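Local coordinates for protein glutathione S-transferase (Agrobacterium tumefaciens, PDB 2YCD) that probably conjugates glutathione to electrophilic compounds, as a bacterial member of the GST superfamily, and may contribute to herbicide detoxification, at residues A[37-42]-A[47-52]; A[65-70]-A[75-80]; A[92-95]-A[99-102]; A[168-171]-A[177-180]. One frame throughout, in Å; residues are numbered along the deposited sequence. Where two conformers were deposited one is given.

Contact 1: A[37-42]-A[47-52]; sequences PVRWAL and QPYHVR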
loop_
_atom_site.group_PDB
_atom_site.type_symbol
_atom_site.label_atom_id
_atom_site.label_comp_id
_atom_site.label_asym_id
_atom_site.label_seq_id
_atom_site.Cartn_x
_atom_site.Cartn_y
_atom_site.Cartn_z
ATOM N N PRO A 37 -13.082 6.300 0.845
ATOM C CA PRO A 37 -12.762 5.657 2.134
ATOM C C PRO A 37 -12.512 6.672 3.234
ATOM O O PRO A 37 -12.827 6.399 4.389
ATOM C CB PRO A 37 -11.487 4.834 1.838
ATOM C CG PRO A 37 -10.977 5.376 0.490
ATOM C CD PRO A 37 -12.230 5.797 -0.247
ATOM N N VAL A 38 -11.959 7.838 2.894
ATOM C CA VAL A 38 -11.752 8.892 3.883
ATOM C C VAL A 38 -13.100 9.437 4.408
ATOM O O VAL A 38 -13.286 9.575 5.612
ATOM C CB VAL A 38 -10.902 10.029 3.272
ATOM C CG1 VAL A 38 -10.804 11.203 4.248
ATOM C CG2 VAL A 38 -9.500 9.505 2.903
ATOM N N ARG A 39 -14.020 9.769 3.503
ATOM C CA ARG A 39 -15.358 10.222 3.884
ATOM C C ARG A 39 -16.040 9.183 4.767
ATOM O O ARG A 39 -16.681 9.529 5.775
ATOM C CB ARG A 39 -16.209 10.451 2.638
ATOM C CG ARG A 39 -15.774 11.604 1.735
ATOM C CD ARG A 39 -16.718 11.613 0.535
ATOM N NE ARG A 39 -16.537 12.700 -0.431
ATOM C CZ ARG A 39 -17.143 13.883 -0.326
ATOM N NH1 ARG A 39 -17.858 14.193 0.756
ATOM N NH2 ARG A 39 -16.984 14.782 -1.284
ATOM N N TRP A 40 -15.955 7.919 4.375
ATOM C CA TRP A 40 -16.588 6.846 5.131
ATOM C C TRP A 40 -15.996 6.738 6.546
ATOM O O TRP A 40 -16.737 6.648 7.547
ATOM C CB TRP A 40 -16.452 5.548 4.320
ATOM C CG TRP A 40 -17.169 4.324 4.881
ATOM C CD1 TRP A 40 -17.987 4.267 5.992
ATOM C CD2 TRP A 40 -17.130 2.999 4.343
ATOM N NE1 TRP A 40 -18.446 2.972 6.170
ATOM C CE2 TRP A 40 -17.925 2.177 5.180
ATOM C CE3 TRP A 40 -16.468 2.418 3.247
ATOM C CZ2 TRP A 40 -18.090 0.803 4.944
ATOM C CZ3 TRP A 40 -16.639 1.058 3.005
ATOM C CH2 TRP A 40 -17.449 0.263 3.850
ATOM N N ALA A 41 -14.671 6.811 6.667
ATOM C CA ALA A 41 -14.047 6.793 7.985
ATOM C C ALA A 41 -14.532 7.952 8.859
ATOM O O ALA A 41 -14.845 7.765 10.051
ATOM C CB ALA A 41 -12.520 6.808 7.857
ATOM N N LEU A 42 -14.553 9.159 8.296
ATOM C CA LEU A 42 -15.055 10.325 9.047
ATOM C C LEU A 42 -16.501 10.130 9.498
ATOM O O LEU A 42 -16.848 10.458 10.636
ATOM C CB LEU A 42 -14.898 11.607 8.220
ATOM C CG LEU A 42 -13.441 12.007 7.946
ATOM C CD1 LEU A 42 -13.336 12.987 6.784
ATOM C CD2 LEU A 42 -12.784 12.586 9.207
ATOM N N GLN A 47 -17.181 12.503 12.776
ATOM C CA GLN A 47 -16.421 13.749 12.649
ATOM C C GLN A 47 -16.908 14.600 11.467
ATOM O O GLN A 47 -16.718 14.216 10.312
ATOM C CB GLN A 47 -14.937 13.434 12.465
ATOM C CG GLN A 47 -14.092 14.654 12.132
ATOM C CD GLN A 47 -14.027 15.619 13.285
ATOM O OE1 GLN A 47 -13.555 15.265 14.367
ATOM N NE2 GLN A 47 -14.522 16.837 13.074
ATOM N N PRO A 48 -17.524 15.773 11.736
ATOM C CA PRO A 48 -17.874 16.673 10.627
ATOM C C PRO A 48 -16.639 17.091 9.834
ATOM O O PRO A 48 -15.555 17.222 10.396
ATOM C CB PRO A 48 -18.500 17.895 11.329
ATOM C CG PRO A 48 -18.893 17.392 12.694
ATOM C CD PRO A 48 -17.896 16.328 13.054
ATOM N N TYR A 49 -16.793 17.261 8.528
ATOM C CA TYR A 49 -15.659 17.621 7.694
ATOM C C TYR A 49 -16.114 18.499 6.536
ATOM O O TYR A 49 -17.331 18.716 6.308
ATOM C CB TYR A 49 -14.931 16.361 7.181
ATOM C CG TYR A 49 -15.743 15.543 6.192
ATOM C CD1 TYR A 49 -16.677 14.611 6.628
ATOM C CD2 TYR A 49 -15.578 15.710 4.823
ATOM C CE1 TYR A 49 -17.427 13.853 5.729
ATOM C CE2 TYR A 49 -16.328 14.952 3.910
ATOM C CZ TYR A 49 -17.261 14.046 4.375
ATOM O OH TYR A 49 -17.995 13.306 3.470
ATOM N N HIS A 50 -15.134 19.004 5.808
ATOM C CA HIS A 50 -15.359 19.901 4.688
ATOM C C HIS A 50 -14.582 19.410 3.490
ATOM O O HIS A 50 -13.629 18.626 3.637
ATOM C CB HIS A 50 -14.935 21.331 5.065
ATOM C CG HIS A 50 -15.504 21.772 6.368
ATOM N ND1 HIS A 50 -16.782 22.279 6.482
ATOM C CD2 HIS A 50 -15.019 21.692 7.631
ATOM C CE1 HIS A 50 -17.043 22.529 7.749
ATOM N NE2 HIS A 50 -15.988 22.180 8.471
ATOM N N VAL A 51 -14.983 19.848 2.305
ATOM C CA VAL A 51 -14.252 19.482 1.103
ATOM C C VAL A 51 -13.814 20.700 0.314
ATOM O O VAL A 51 -14.450 21.769 0.369
ATOM C CB VAL A 51 -15.038 18.510 0.186
ATOM C CG1 VAL A 51 -15.520 17.285 0.975
ATOM C CG2 VAL A 51 -16.215 19.207 -0.507
ATOM N N ARG A 52 -12.707 20.527 -0.395
ATOM C CA ARG A 52 -12.238 21.500 -1.358
ATOM C C ARG A 52 -12.212 20.815 -2.718
ATOM O O ARG A 52 -11.460 19.858 -2.920
ATOM C CB ARG A 52 -10.848 22.004 -0.964
ATOM C CG ARG A 52 -10.282 23.059 -1.881
ATOM C CD ARG A 52 -9.254 23.933 -1.152
ATOM N NE ARG A 52 -8.129 23.160 -0.631
ATOM C CZ ARG A 52 -6.989 22.971 -1.288
ATOM N NH1 ARG A 52 -6.829 23.498 -2.493
ATOM N NH2 ARG A 52 -6.010 22.257 -0.741
#

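Contact 2: A[65-70]-A[75-80]; sequences LAYQPF and SYEQGD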
loop_
_atom_site.group_PDB
_atom_site.type_symbol
_atom_site.label_atom_id
_atom_site.label_comp_id
_atom_site.label_asym_id
_atom_site.label_seq_id
_atom_site.Cartn_x
_atom_site.Cartn_y
_atom_site.Cartn_z
ATOM N N LEU A 65 0.655 20.925 -4.969
ATOM C CA LEU A 65 1.772 20.088 -4.535
ATOM C C LEU A 65 2.134 20.295 -3.068
ATOM O O LEU A 65 2.731 19.411 -2.449
ATOM C CB LEU A 65 2.995 20.309 -5.433
ATOM C CG LEU A 65 2.739 19.943 -6.897
ATOM C CD1 LEU A 65 3.921 20.319 -7.781
ATOM C CD2 LEU A 65 2.425 18.453 -7.036
ATOM N N ALA A 66 1.783 21.445 -2.497
ATOM C CA ALA A 66 2.000 21.677 -1.071
ATOM C C ALA A 66 1.093 20.810 -0.203
ATOM O O ALA A 66 1.262 20.747 1.018
ATOM C CB ALA A 66 1.792 23.156 -0.723
ATOM N N TYR A 67 0.118 20.160 -0.832
ATOM C CA TYR A 67 -0.838 19.320 -0.109
ATOM C C TYR A 67 -0.674 17.854 -0.473
ATOM O O TYR A 67 -0.821 16.966 0.376
ATOM C CB TYR A 67 -2.263 19.775 -0.420
ATOM C CG TYR A 67 -2.516 21.186 0.047
ATOM C CD1 TYR A 67 -2.256 22.273 -0.780
ATOM C CD2 TYR A 67 -2.984 21.432 1.335
ATOM C CE1 TYR A 67 -2.490 23.570 -0.345
ATOM C CE2 TYR A 67 -3.212 22.721 1.778
ATOM C CZ TYR A 67 -2.957 23.783 0.938
ATOM O OH TYR A 67 -3.186 25.066 1.386
ATOM N N GLN A 68 -0.385 17.613 -1.745
ATOM C CA GLN A 68 -0.249 16.263 -2.263
ATOM C C GLN A 68 0.892 16.298 -3.287
ATOM O O GLN A 68 0.734 16.858 -4.370
ATOM C CB GLN A 68 -1.580 15.789 -2.864
ATOM C CG GLN A 68 -1.919 14.321 -2.597
ATOM C CD GLN A 68 -1.152 13.367 -3.484
ATOM O OE1 GLN A 68 -0.384 13.780 -4.352
ATOM N NE2 GLN A 68 -1.381 12.078 -3.294
ATOM N N PRO A 69 2.056 15.742 -2.923
ATOM C CA PRO A 69 3.264 15.923 -3.743
ATOM C C PRO A 69 3.222 15.270 -5.113
ATOM O O PRO A 69 4.110 15.534 -5.928
ATOM C CB PRO A 69 4.369 15.249 -2.917
ATOM C CG PRO A 69 3.842 15.103 -1.554
ATOM C CD PRO A 69 2.345 15.095 -1.628
ATOM N N PHE A 70 2.226 14.423 -5.364
ATOM C CA PHE A 70 2.094 13.754 -6.646
ATOM C C PHE A 70 0.904 14.281 -7.446
ATOM O O PHE A 70 0.515 13.683 -8.459
ATOM C CB PHE A 70 2.010 12.239 -6.387
ATOM C CG PHE A 70 3.177 11.740 -5.577
ATOM C CD1 PHE A 70 4.406 11.576 -6.170
ATOM C CD2 PHE A 70 3.071 11.542 -4.209
ATOM C CE1 PHE A 70 5.507 11.182 -5.439
ATOM C CE2 PHE A 70 4.171 11.135 -3.457
ATOM C CZ PHE A 70 5.403 10.947 -4.084
ATOM N N SER A 75 -6.106 14.770 -0.204
ATOM C CA SER A 75 -5.271 15.212 0.905
ATOM C C SER A 75 -6.214 15.613 2.026
ATOM O O SER A 75 -7.429 15.734 1.813
ATOM C CB SER A 75 -4.373 16.392 0.486
ATOM O OG SER A 75 -5.135 17.512 0.066
ATOM N N TYR A 76 -5.646 15.844 3.200
ATOM C CA TYR A 76 -6.381 16.076 4.433
ATOM C C TYR A 76 -5.661 17.201 5.166
ATOM O O TYR A 76 -4.453 17.125 5.377
ATOM C CB TYR A 76 -6.338 14.782 5.250
ATOM C CG TYR A 76 -6.881 14.794 6.663
ATOM C CD1 TYR A 76 -6.105 15.261 7.727
ATOM C CD2 TYR A 76 -8.116 14.249 6.951
ATOM C CE1 TYR A 76 -6.583 15.219 9.030
ATOM C CE2 TYR A 76 -8.594 14.203 8.255
ATOM C CZ TYR A 76 -7.826 14.686 9.280
ATOM O OH TYR A 76 -8.329 14.634 10.567
ATOM N N GLU A 77 -6.399 18.238 5.547
ATOM C CA GLU A 77 -5.820 19.375 6.256
ATOM C C GLU A 77 -6.611 19.639 7.507
ATOM O O GLU A 77 -7.829 19.741 7.466
ATOM C CB GLU A 77 -5.786 20.612 5.362
ATOM C CG GLU A 77 -5.355 21.884 6.079
ATOM C CD GLU A 77 -5.204 23.081 5.137
ATOM O OE1 GLU A 77 -5.957 23.171 4.139
ATOM O OE2 GLU A 77 -4.337 23.942 5.409
ATOM N N GLN A 78 -5.907 19.753 8.628
ATOM C CA GLN A 78 -6.548 20.015 9.908
ATOM C C GLN A 78 -5.582 20.814 10.770
ATOM O O GLN A 78 -4.579 20.290 11.265
ATOM C CB GLN A 78 -6.924 18.702 10.574
ATOM C CG GLN A 78 -7.774 18.862 11.814
ATOM C CD GLN A 78 -8.206 17.530 12.373
ATOM O OE1 GLN A 78 -7.504 16.526 12.228
ATOM N NE2 GLN A 78 -9.369 17.502 13.002
ATOM N N GLY A 79 -5.864 22.100 10.919
ATOM C CA GLY A 79 -4.891 22.966 11.571
ATOM C C GLY A 79 -3.559 22.887 10.835
ATOM O O GLY A 79 -3.511 23.046 9.605
ATOM N N ASP A 80 -2.481 22.634 11.575
ATOM C CA ASP A 80 -1.143 22.609 11.003
ATOM C C ASP A 80 -0.848 21.306 10.291
ATOM O O ASP A 80 0.155 21.205 9.588
ATOM C CB ASP A 80 -0.080 22.811 12.094
ATOM C CG ASP A 80 0.016 24.242 12.584
ATOM O OD1 ASP A 80 -0.530 25.137 11.927
ATOM O OD2 ASP A 80 0.670 24.450 13.626
HETATM O O HOH W 1 -5.760 25.395 2.318
HETATM O O HOH W 2 -2.335 25.269 4.749
#

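Contact 3: A[92-95]-A[99-102]; sequences HIAQ and GLLP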
loop_
_atom_site.group_PDB
_atom_site.type_symbol
_atom_site.label_atom_id
_atom_site.label_comp_id
_atom_site.label_asym_id
_atom_site.label_seq_id
_atom_site.Cartn_x
_atom_site.Cartn_y
_atom_site.Cartn_z
ATOM N N HIS A 92 -4.949 7.704 10.418
ATOM C CA HIS A 92 -4.954 8.827 11.355
ATOM C C HIS A 92 -6.306 9.037 12.018
ATOM O O HIS A 92 -6.386 9.230 13.246
ATOM C CB HIS A 92 -4.491 10.110 10.649
ATOM C CG HIS A 92 -4.523 11.331 11.517
ATOM N ND1 HIS A 92 -3.612 11.548 12.527
ATOM C CD2 HIS A 92 -5.363 12.393 11.528
ATOM C CE1 HIS A 92 -3.875 12.706 13.110
ATOM N NE2 HIS A 92 -4.937 13.232 12.533
ATOM N N ILE A 93 -7.362 9.002 11.220
ATOM C CA ILE A 93 -8.722 9.111 11.742
ATOM C C ILE A 93 -8.988 7.981 12.746
ATOM O O ILE A 93 -9.516 8.222 13.844
ATOM C CB ILE A 93 -9.742 9.077 10.584
ATOM C CG1 ILE A 93 -9.562 10.320 9.701
ATOM C CG2 ILE A 93 -11.196 9.024 11.121
ATOM C CD1 ILE A 93 -10.192 10.218 8.294
ATOM N N ALA A 94 -8.609 6.763 12.378
ATOM C CA ALA A 94 -8.845 5.586 13.210
ATOM C C ALA A 94 -8.028 5.591 14.503
ATOM O O ALA A 94 -8.429 4.962 15.488
ATOM C CB ALA A 94 -8.534 4.324 12.422
ATOM N N GLN A 95 -6.879 6.266 14.504
ATOM C CA GLN A 95 -6.001 6.275 15.677
ATOM C C GLN A 95 -6.479 7.272 16.733
ATOM O O GLN A 95 -6.150 7.134 17.914
ATOM C CB GLN A 95 -4.548 6.592 15.277
ATOM C CG GLN A 95 -3.837 5.519 14.439
ATOM C CD GLN A 95 -3.302 4.346 15.257
ATOM O OE1 GLN A 95 -3.396 4.332 16.481
ATOM N NE2 GLN A 95 -2.739 3.352 14.571
ATOM N N GLY A 99 -13.803 3.251 17.386
ATOM C CA GLY A 99 -14.712 2.557 16.494
ATOM C C GLY A 99 -14.148 2.023 15.191
ATOM O O GLY A 99 -14.870 1.369 14.429
ATOM N N LEU A 100 -12.878 2.293 14.919
ATOM C CA LEU A 100 -12.253 1.812 13.683
ATOM C C LEU A 100 -11.003 0.948 13.897
ATOM O O LEU A 100 -10.542 0.289 12.962
ATOM C CB LEU A 100 -11.916 2.987 12.759
ATOM C CG LEU A 100 -13.122 3.684 12.102
ATOM C CD1 LEU A 100 -12.684 4.814 11.194
ATOM C CD2 LEU A 100 -13.981 2.690 11.334
ATOM N N LEU A 101 -10.442 0.976 15.107
ATOM C CA LEU A 101 -9.324 0.105 15.470
ATOM C C LEU A 101 -9.610 -0.479 16.845
ATOM O O LEU A 101 -10.080 0.230 17.732
ATOM C CB LEU A 101 -8.008 0.888 15.479
ATOM C CG LEU A 101 -7.354 1.237 14.141
ATOM C CD1 LEU A 101 -6.108 2.090 14.353
ATOM C CD2 LEU A 101 -7.010 -0.019 13.323
ATOM N N PRO A 102 -9.372 -1.782 17.024
ATOM C CA PRO A 102 -9.634 -2.328 18.358
ATOM C C PRO A 102 -8.570 -1.879 19.356
ATOM O O PRO A 102 -7.463 -1.478 18.980
ATOM C CB PRO A 102 -9.605 -3.840 18.133
ATOM C CG PRO A 102 -8.718 -4.024 16.927
ATOM C CD PRO A 102 -8.934 -2.810 16.064
HETATM O O HOH W 3 -10.750 3.716 16.310
#

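Contact 4: A[168-171]-A[177-180]; sequences EWLE and ADIL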
loop_
_atom_site.group_PDB
_atom_site.type_symbol
_atom_site.label_atom_id
_atom_site.label_comp_id
_atom_site.label_asym_id
_atom_site.label_seq_id
_atom_site.Cartn_x
_atom_site.Cartn_y
_atom_site.Cartn_z
ATOM N N GLU A 168 -17.974 -11.982 9.498
ATOM C CA GLU A 168 -18.716 -10.774 9.168
ATOM C C GLU A 168 -17.751 -9.720 8.603
ATOM O O GLU A 168 -18.035 -9.128 7.567
ATOM C CB GLU A 168 -19.444 -10.220 10.400
ATOM C CG GLU A 168 -20.464 -9.144 10.057
ATOM C CD GLU A 168 -21.132 -8.543 11.287
ATOM O OE1 GLU A 168 -20.771 -8.933 12.414
ATOM O OE2 GLU A 168 -22.003 -7.671 11.114
ATOM N N TRP A 169 -16.621 -9.541 9.286
ATOM C CA TRP A 169 -15.615 -8.535 8.923
ATOM C C TRP A 169 -14.242 -9.188 8.941
ATOM O O TRP A 169 -14.095 -10.335 9.369
ATOM C CB TRP A 169 -15.674 -7.338 9.881
ATOM C CG TRP A 169 -17.058 -6.741 10.016
ATOM C CD1 TRP A 169 -17.851 -6.756 11.132
ATOM C CD2 TRP A 169 -17.810 -6.059 8.999
ATOM N NE1 TRP A 169 -19.037 -6.119 10.870
ATOM C CE2 TRP A 169 -19.042 -5.691 9.567
ATOM C CE3 TRP A 169 -17.558 -5.718 7.662
ATOM C CZ2 TRP A 169 -20.021 -4.995 8.859
ATOM C CZ3 TRP A 169 -18.540 -5.036 6.948
ATOM C CH2 TRP A 169 -19.756 -4.683 7.553
ATOM N N LEU A 170 -13.227 -8.472 8.469
ATOM C CA LEU A 170 -11.882 -9.052 8.381
ATOM C C LEU A 170 -11.253 -9.412 9.735
ATOM O O LEU A 170 -10.589 -10.454 9.839
ATOM C CB LEU A 170 -10.947 -8.132 7.589
ATOM C CG LEU A 170 -11.238 -7.990 6.086
ATOM C CD1 LEU A 170 -10.517 -6.768 5.554
ATOM C CD2 LEU A 170 -10.880 -9.222 5.265
ATOM N N GLU A 171 -11.386 -8.546 10.735
ATOM C CA GLU A 171 -10.764 -8.780 12.059
ATOM C C GLU A 171 -11.736 -8.496 13.194
ATOM O O GLU A 171 -11.669 -7.451 13.845
ATOM C CB GLU A 171 -9.490 -7.931 12.232
ATOM C CG GLU A 171 -8.796 -8.050 13.607
ATOM C CD GLU A 171 -8.491 -9.486 14.023
ATOM O OE1 GLU A 171 -8.001 -10.277 13.186
ATOM O OE2 GLU A 171 -8.745 -9.822 15.202
ATOM N N ALA A 177 -9.840 -1.573 8.335
ATOM C CA ALA A 177 -9.455 -2.510 7.283
ATOM C C ALA A 177 -10.627 -2.779 6.343
ATOM O O ALA A 177 -10.446 -2.914 5.128
ATOM C CB ALA A 177 -8.923 -3.833 7.877
ATOM N N ASP A 178 -11.834 -2.879 6.906
ATOM C CA ASP A 178 -12.989 -3.147 6.069
ATOM C C ASP A 178 -13.312 -1.961 5.175
ATOM O O ASP A 178 -13.706 -2.141 4.021
ATOM C CB ASP A 178 -14.206 -3.566 6.912
ATOM C CG ASP A 178 -13.911 -4.765 7.779
ATOM O OD1 ASP A 178 -13.693 -5.874 7.238
ATOM O OD2 ASP A 178 -13.879 -4.562 9.005
ATOM N N ILE A 179 -13.143 -0.751 5.694
ATOM C CA ILE A 179 -13.343 0.435 4.856
ATOM C C ILE A 179 -12.430 0.367 3.629
ATOM O O ILE A 179 -12.888 0.512 2.482
ATOM C CB ILE A 179 -13.090 1.726 5.642
ATOM C CG1 ILE A 179 -14.164 1.917 6.731
ATOM C CG2 ILE A 179 -13.002 2.932 4.684
ATOM C CD1 ILE A 179 -13.974 3.207 7.556
ATOM N N LEU A 180 -11.139 0.141 3.855
ATOM C CA LEU A 180 -10.193 0.130 2.736
ATOM C C LEU A 180 -10.436 -1.046 1.797
ATOM O O LEU A 180 -10.429 -0.893 0.557
ATOM C CB LEU A 180 -8.750 0.132 3.247
ATOM C CG LEU A 180 -8.334 1.412 3.985
ATOM C CD1 LEU A 180 -6.958 1.217 4.613
ATOM C CD2 LEU A 180 -8.355 2.646 3.058
HETATM O O HOH W 4 -12.372 -5.835 10.773
#

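Contact 1: A[37-42]-A[47-52]
Arg39 NH1 donates to Tyr49 OH at 2.9 Å, and Gln47 N donates to Leu42 O at 3.0 Å; these two hydrogen bonds tie helix 35-45 to the chain that leaves it. The second is the straighter, with an N-H...O angle of 161°; the phenol oxygen lies slightly tilted from the guanidinium plane. Guanidinium and ring planes stand 71° apart, NH1 coming to the edge of the tyrosine, so the cation does not stack on the ring. The aliphatic part of Arg39, extended from CG to NE, runs past the hydroxyl, its CG 3.3 Å from Tyr49 OH, while NE forms a salt bridge with Asp35, one turn earlier on the helix.

Beyond these bonds the packing is mostly apolar. A chi1 of 68° sets the Tyr49 ring between its own backbone N and carbonyl carbon, turned back to the helix, where Leu42 CD1 covers one face in a CH-pi contact, 3.9 Å from the ring centroid. The other methyl of Leu42, CD2, lies 3.8 Å from Gln47 CG. Farther along, Val51 CG1 comes within 3.7 Å of Arg39 NH2. Helix 35-45 is thus fastened to the segment leading into strand 50-54, which completes the beta-alpha-beta unit with strand 18-22 that begins the thioredoxin-like domain of glutathione transferases.

Contact 2: A[65-70]-A[75-80]
With chi1 of -63° the ring of Tyr67 is directed at Glu77 of strand 75-78, and a fully extended Glu77, its CG anti to the backbone N (chi1 173°), extends to the CE2 side of the ring. Their closest atoms are Tyr67 CE2 and Glu77 OE1, 3.6 Å apart; OE2 lies at the ring edge, in its plane, and the carboxylate plane is turned 65° from the ring. The polar ends are joined through solvent. One water sits 2.8 Å from Tyr67 OH and donates to Glu77 OE1 at 2.9 Å; a second donates to Glu77 OE2 and reaches the same hydroxyl only weakly.

Nearer the backbone, Ser75 CB rests 3.6 Å from Tyr67 O, and Ser75 OG lies 3.7 Å from Tyr67 CB. In the next residue, Gln68 OE1 accepts from Phe70 N at 2.9 Å and also from Gln72 N, which holds the loop that carries the ligand-pocket residues Gln72, Ile73 and Pro74 into the strand.

In one conformer Arg52 makes a tentative cation-pi contact with Tyr67. The ring then has a cation and a carboxylate as neighbours, in directions about at right angles, and the negative charge of Glu77 is probably eased by the bridging waters, with no direct bond to the phenol.

Contact 3: A[92-95]-A[99-102]
Water 3 is gripped from both segments: it donates to Ala94 O at 2.8 Å and accepts from Leu100 N at 2.9 Å. It fills the step where helix 86-96, the last helix of the thioredoxin-like N-terminal domain, gives way to the linker leading into the all-helical C-terminal domain of a glutathione transferase. Leu101 N also lies 3.0 Å from this water. Through the water the carbonyl near the helix end reaches an amide of the linker, although the two segments exchange no direct backbone bond here.

Next to the water, the small side chain of Ala94 is the centre of the packing. Its CB touches Leu100 CB and Leu101 CG, both at 3.7 Å, so the two consecutive leucines rest on a single methyl group from directions about at right angles. Leu100 continues toward helix 35-45, where it meets Ala41 and Val45; it also touches Ile179, and its backbone is hydrogen-bonded to Ala176 at the start of helix 176-185. Leu101 turns to helix 105-135, touching Arg108 and Thr111. Both leucines are thus shared between the domains.

Gln95 starts away from the linker, but the bend at its second torsion (chi2 -80°) returns the amide, bringing it obliquely against CD1 of Leu101. The amide oxygen OE1 is bound by Arg108 NH2, while NH1 of the same guanidinium reaches Pro102 O, so one arginine links the helix end with the linker. Within this cover, Gln95 NE2 and Leu101 CD1 lie 3.6 Å apart.

Contact 4: A[168-171]-A[177-180]
Asp178 leaves helix 176-185 toward the loop residues Trp169 and Leu170, and each atom of its side chain has a neighbour there. CB lies 4.1 Å from Trp169 CE3. One bond farther, CG sits 3.8 Å from both CB and CE3 of the same tryptophan, with the carboxylate turned 56° from the indole plane. A chi1 of -56° sets CG anti to the carbonyl carbon and beside the backbone N, directed to the loop.

The two oxygens then divide the work. OD1 accepts from Leu170 N at 2.9 Å on its syn lone pair, nearly straight at 168°, and it also bonds Tyr203 OH of helix 198-208. OD2 accepts a hydrogen bond from water 4 at 2.6 Å, which in turn accepts from Glu171 N, and is also bonded by Ser175 N. This last bond is consistent with the capping box, and the packing of Ile179 on Phe174 with the hydrophobic staple, known at this helix start in glutathione transferases. Leu170 covers the carboxylate from the loop side, Leu170 CG lying 3.4 Å from Asp178 OD1, and its CD1 goes on to Ala177 CB.

Two partners at each oxygen satisfy a buried carboxylate at the N-terminal end of a helix. The amide donors and the helix dipole would stabilise its negative charge and probably lower its pKa, while the same acid fixes the path of the loop before the helix.

How the contacts relate
The four contacts run along the chain from the thioredoxin-like domain into the helical one. Contacts 1 and 2 share the N-terminal sheet. Contact 3 packs against helix 35-45 of contact 1, Ile93 CD1 being 3.6 Å from Leu42 CD2. Ile179 of contact 4 joins the domains: its CD1 lies 3.6 Å from Ala41 CA in contact 1 and 3.8 Å from Leu100 CD2 in contact 3. Contacts 2 and 4 do not touch, their centres being about 27 Å apart. The bound S-(p-nitrobenzyl)glutathione is about 5 Å from the side chain of Gln68 in contact 2, but about 11 Å from Arg39, 12 Å from Ile93 and 14 Å from Leu170.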